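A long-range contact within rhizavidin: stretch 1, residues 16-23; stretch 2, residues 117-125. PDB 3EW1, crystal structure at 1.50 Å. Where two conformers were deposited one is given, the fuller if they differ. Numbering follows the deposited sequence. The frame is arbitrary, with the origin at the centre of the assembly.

Stretch 1 (16-23) SSSWQNQS
Stretch 2, residues 117-125: GQDTFQYVP

Two extended segments, nearly a hundred residues apart in sequence, pair as antiparallel strands whose axes run at 139° and approach to 4.2 Å. Phi lies between -63° and -154° and psi between 117° and 178° through Ser-16 to Asn-21 and Asp-119 to Val-124; Gln-22 then turns to -65/-14. The register sets Trp-19 opposite Tyr-123 (CA to CA 4.6 Å) and Gln-20 opposite Gln-122 (5.3 Å).

Gln-20 and Gln-122 form the reciprocal pair: Gln-20 N donates to Gln-122 O at 2.9 Å, and Gln-122 N to Gln-20 O at 2.8 Å. Val-124 N reaches Ser-18 O at 2.8 Å, while water bridges Ser-18 N (3.0 Å) and Val-124 O (2.7 Å), filling the place of a direct return bond. Between these bonds the alpha carbons face carbonyls, as with Trp-19 CA and Gln-122 O at 3.2 Å.

Beyond the strand pairing, side chains take over. Gln-22 (chi1 77°, chi2 -68°, chi3 -39°) uses both ends of its amide: OE1 accepts from Thr-120 N at 2.8 Å, and NE2 donates to Asp-119 OD1 at 2.9 Å. A side chain thus caters to a backbone NH. Asn-21 (p) adds a weak bond from ND2 to Asp-119 OD2 at 3.0 Å; Asp-119 is m.

The aromatic residues share one face of the sheet with Asn-21. Trp-19 (m, chi2 83°) receives Tyr-123 CB over its six-membered ring, 4.1 Å from the centroid. Tyr-123 (t, chi2 -97°) turns its ring edge toward that indole face, centroids 5.6 Å apart and planes at 78°. Phe-121 (m, chi2 86°) carries Asn-21 CB over its ring, 3.8 Å from the centroid. Within its own strand, Trp-19 NE1 donates to Ser-17 OG at 2.9 Å, with Ser-17 in p.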

# COMPACT_ATOMS: atom_id res chain seq x y z
N SER B 16 3.51 0.78 -17.58
CA SER B 16 3.29 -0.63 -17.44
C SER B 16 4.68 -1.22 -17.37
O SER B 16 5.46 -1.04 -18.30
CB SER B 16 2.57 -1.14 -18.66
OG SER B 16 1.27 -0.60 -18.72
N SER B 17 5.04 -1.86 -16.27
CA SER B 17 6.43 -2.31 -16.12
C SER B 17 6.57 -3.50 -15.20
O SER B 17 5.82 -3.66 -14.24
CB SER B 17 7.31 -1.15 -15.63
OG SER B 17 6.81 -0.53 -14.46
N SER B 18 7.59 -4.30 -15.48
CA SER B 18 7.92 -5.50 -14.71
C SER B 18 9.22 -5.30 -13.94
O SER B 18 10.12 -4.53 -14.38
CB SER B 18 8.06 -6.69 -15.64
OG SER B 18 6.83 -6.89 -16.33
N TRP B 19 9.33 -6.02 -12.83
CA TRP B 19 10.36 -5.82 -11.83
C TRP B 19 10.68 -7.16 -11.18
O TRP B 19 9.79 -8.04 -11.06
CB TRP B 19 9.88 -4.82 -10.76
CG TRP B 19 9.43 -3.54 -11.37
CD1 TRP B 19 8.21 -3.29 -11.91
CD2 TRP B 19 10.20 -2.34 -11.56
NE1 TRP B 19 8.16 -2.01 -12.40
CE2 TRP B 19 9.38 -1.41 -12.21
CE3 TRP B 19 11.50 -1.95 -11.21
CZ2 TRP B 19 9.79 -0.14 -12.55
CZ3 TRP B 19 11.93 -0.68 -11.55
CH2 TRP B 19 11.08 0.22 -12.21
N GLN B 20 11.95 -7.33 -10.81
CA GLN B 20 12.43 -8.52 -10.10
C GLN B 20 13.24 -8.10 -8.88
O GLN B 20 14.15 -7.27 -9.01
CB GLN B 20 13.31 -9.36 -11.02
CG GLN B 20 13.73 -10.66 -10.37
CD GLN B 20 14.84 -11.33 -11.13
OE1 GLN B 20 14.75 -12.51 -11.46
NE2 GLN B 20 15.92 -10.58 -11.42
N ASN B 21 12.93 -8.62 -7.69
CA ASN B 21 13.79 -8.31 -6.53
C ASN B 21 14.93 -9.32 -6.36
O ASN B 21 15.06 -10.27 -7.14
CB ASN B 21 13.00 -8.08 -5.22
CG ASN B 21 12.44 -9.35 -4.61
OD1 ASN B 21 12.83 -10.46 -4.94
ND2 ASN B 21 11.46 -9.20 -3.71
N GLN B 22 15.77 -9.08 -5.35
CA GLN B 22 16.95 -9.90 -5.09
C GLN B 22 16.67 -11.36 -4.70
O GLN B 22 17.59 -12.20 -4.69
CB GLN B 22 17.82 -9.20 -4.04
CG GLN B 22 17.31 -9.29 -2.58
CD GLN B 22 16.00 -8.51 -2.31
OE1 GLN B 22 15.79 -7.42 -2.83
NE2 GLN B 22 15.13 -9.08 -1.49
N SER B 23 15.41 -11.65 -4.35
CA SER B 23 14.98 -12.98 -3.94
C SER B 23 14.36 -13.73 -5.09
O SER B 23 13.97 -14.92 -4.96
CB SER B 23 13.95 -12.88 -2.81
OG SER B 23 14.46 -12.19 -1.70
N GLY B 117 11.96 -5.97 6.76
CA GLY B 117 13.04 -6.28 5.82
C GLY B 117 13.23 -5.23 4.75
O GLY B 117 12.63 -4.17 4.79
N GLN B 118 14.08 -5.55 3.78
CA GLN B 118 14.33 -4.67 2.66
C GLN B 118 14.33 -5.46 1.38
O GLN B 118 14.86 -6.58 1.33
CB GLN B 118 15.69 -4.01 2.80
CG GLN B 118 15.80 -2.95 3.87
CD GLN B 118 17.08 -3.14 4.65
OE1 GLN B 118 18.09 -2.46 4.41
NE2 GLN B 118 17.07 -4.10 5.58
N ASP B 119 13.77 -4.87 0.32
CA ASP B 119 13.81 -5.45 -1.02
C ASP B 119 14.21 -4.35 -1.98
O ASP B 119 13.77 -3.22 -1.83
CB ASP B 119 12.42 -5.90 -1.49
CG ASP B 119 12.00 -7.23 -0.96
OD1 ASP B 119 12.77 -7.93 -0.28
OD2 ASP B 119 10.83 -7.58 -1.21
N THR B 120 15.02 -4.71 -2.98
CA THR B 120 15.31 -3.82 -4.10
C THR B 120 14.92 -4.52 -5.38
O THR B 120 15.41 -5.62 -5.66
CB THR B 120 16.82 -3.43 -4.13
OG1 THR B 120 17.11 -2.69 -2.95
CG2 THR B 120 17.18 -2.57 -5.39
N PHE B 121 14.07 -3.85 -6.17
CA PHE B 121 13.52 -4.37 -7.41
C PHE B 121 14.25 -3.77 -8.60
O PHE B 121 14.33 -2.56 -8.68
CB PHE B 121 12.02 -3.99 -7.49
CG PHE B 121 11.15 -4.68 -6.48
CD1 PHE B 121 10.99 -4.15 -5.18
CD2 PHE B 121 10.57 -5.88 -6.77
CE1 PHE B 121 10.17 -4.80 -4.21
CE2 PHE B 121 9.73 -6.53 -5.79
CZ PHE B 121 9.60 -5.98 -4.53
N GLN B 122 14.69 -4.62 -9.54
CA GLN B 122 15.27 -4.15 -10.80
C GLN B 122 14.24 -4.18 -11.92
O GLN B 122 13.45 -5.15 -12.02
CB GLN B 122 16.43 -5.06 -11.22
CG GLN B 122 17.50 -5.17 -10.19
CD GLN B 122 18.15 -3.85 -9.84
OE1 GLN B 122 18.42 -3.02 -10.71
NE2 GLN B 122 18.42 -3.65 -8.56
N TYR B 123 14.25 -3.16 -12.77
CA TYR B 123 13.39 -3.12 -13.92
C TYR B 123 13.74 -4.27 -14.85
O TYR B 123 14.94 -4.56 -15.07
CB TYR B 123 13.53 -1.76 -14.65
CG TYR B 123 12.82 -1.72 -15.96
CD1 TYR B 123 13.52 -1.95 -17.16
CD2 TYR B 123 11.44 -1.50 -16.02
CE1 TYR B 123 12.87 -1.92 -18.37
CE2 TYR B 123 10.77 -1.48 -17.23
CZ TYR B 123 11.49 -1.70 -18.41
OH TYR B 123 10.82 -1.67 -19.65
N VAL B 124 12.71 -4.92 -15.40
CA VAL B 124 12.84 -6.03 -16.34
C VAL B 124 12.24 -5.62 -17.69
O VAL B 124 11.05 -5.38 -17.79
CB VAL B 124 12.11 -7.28 -15.76
CG1 VAL B 124 12.01 -8.40 -16.78
CG2 VAL B 124 12.79 -7.73 -14.49
N PRO B 125 13.06 -5.57 -18.77
CA PRO B 125 12.56 -5.20 -20.09
C PRO B 125 11.61 -6.26 -20.66
O PRO B 125 11.79 -7.44 -20.37
CB PRO B 125 13.84 -5.13 -20.95
CG PRO B 125 14.98 -5.15 -19.98
CD PRO B 125 14.51 -5.87 -18.78
O HOH W 1 8.13 -1.89 -19.66
O HOH W 2 8.70 -4.18 -18.24
O HOH W 3 12.84 -10.90 0.56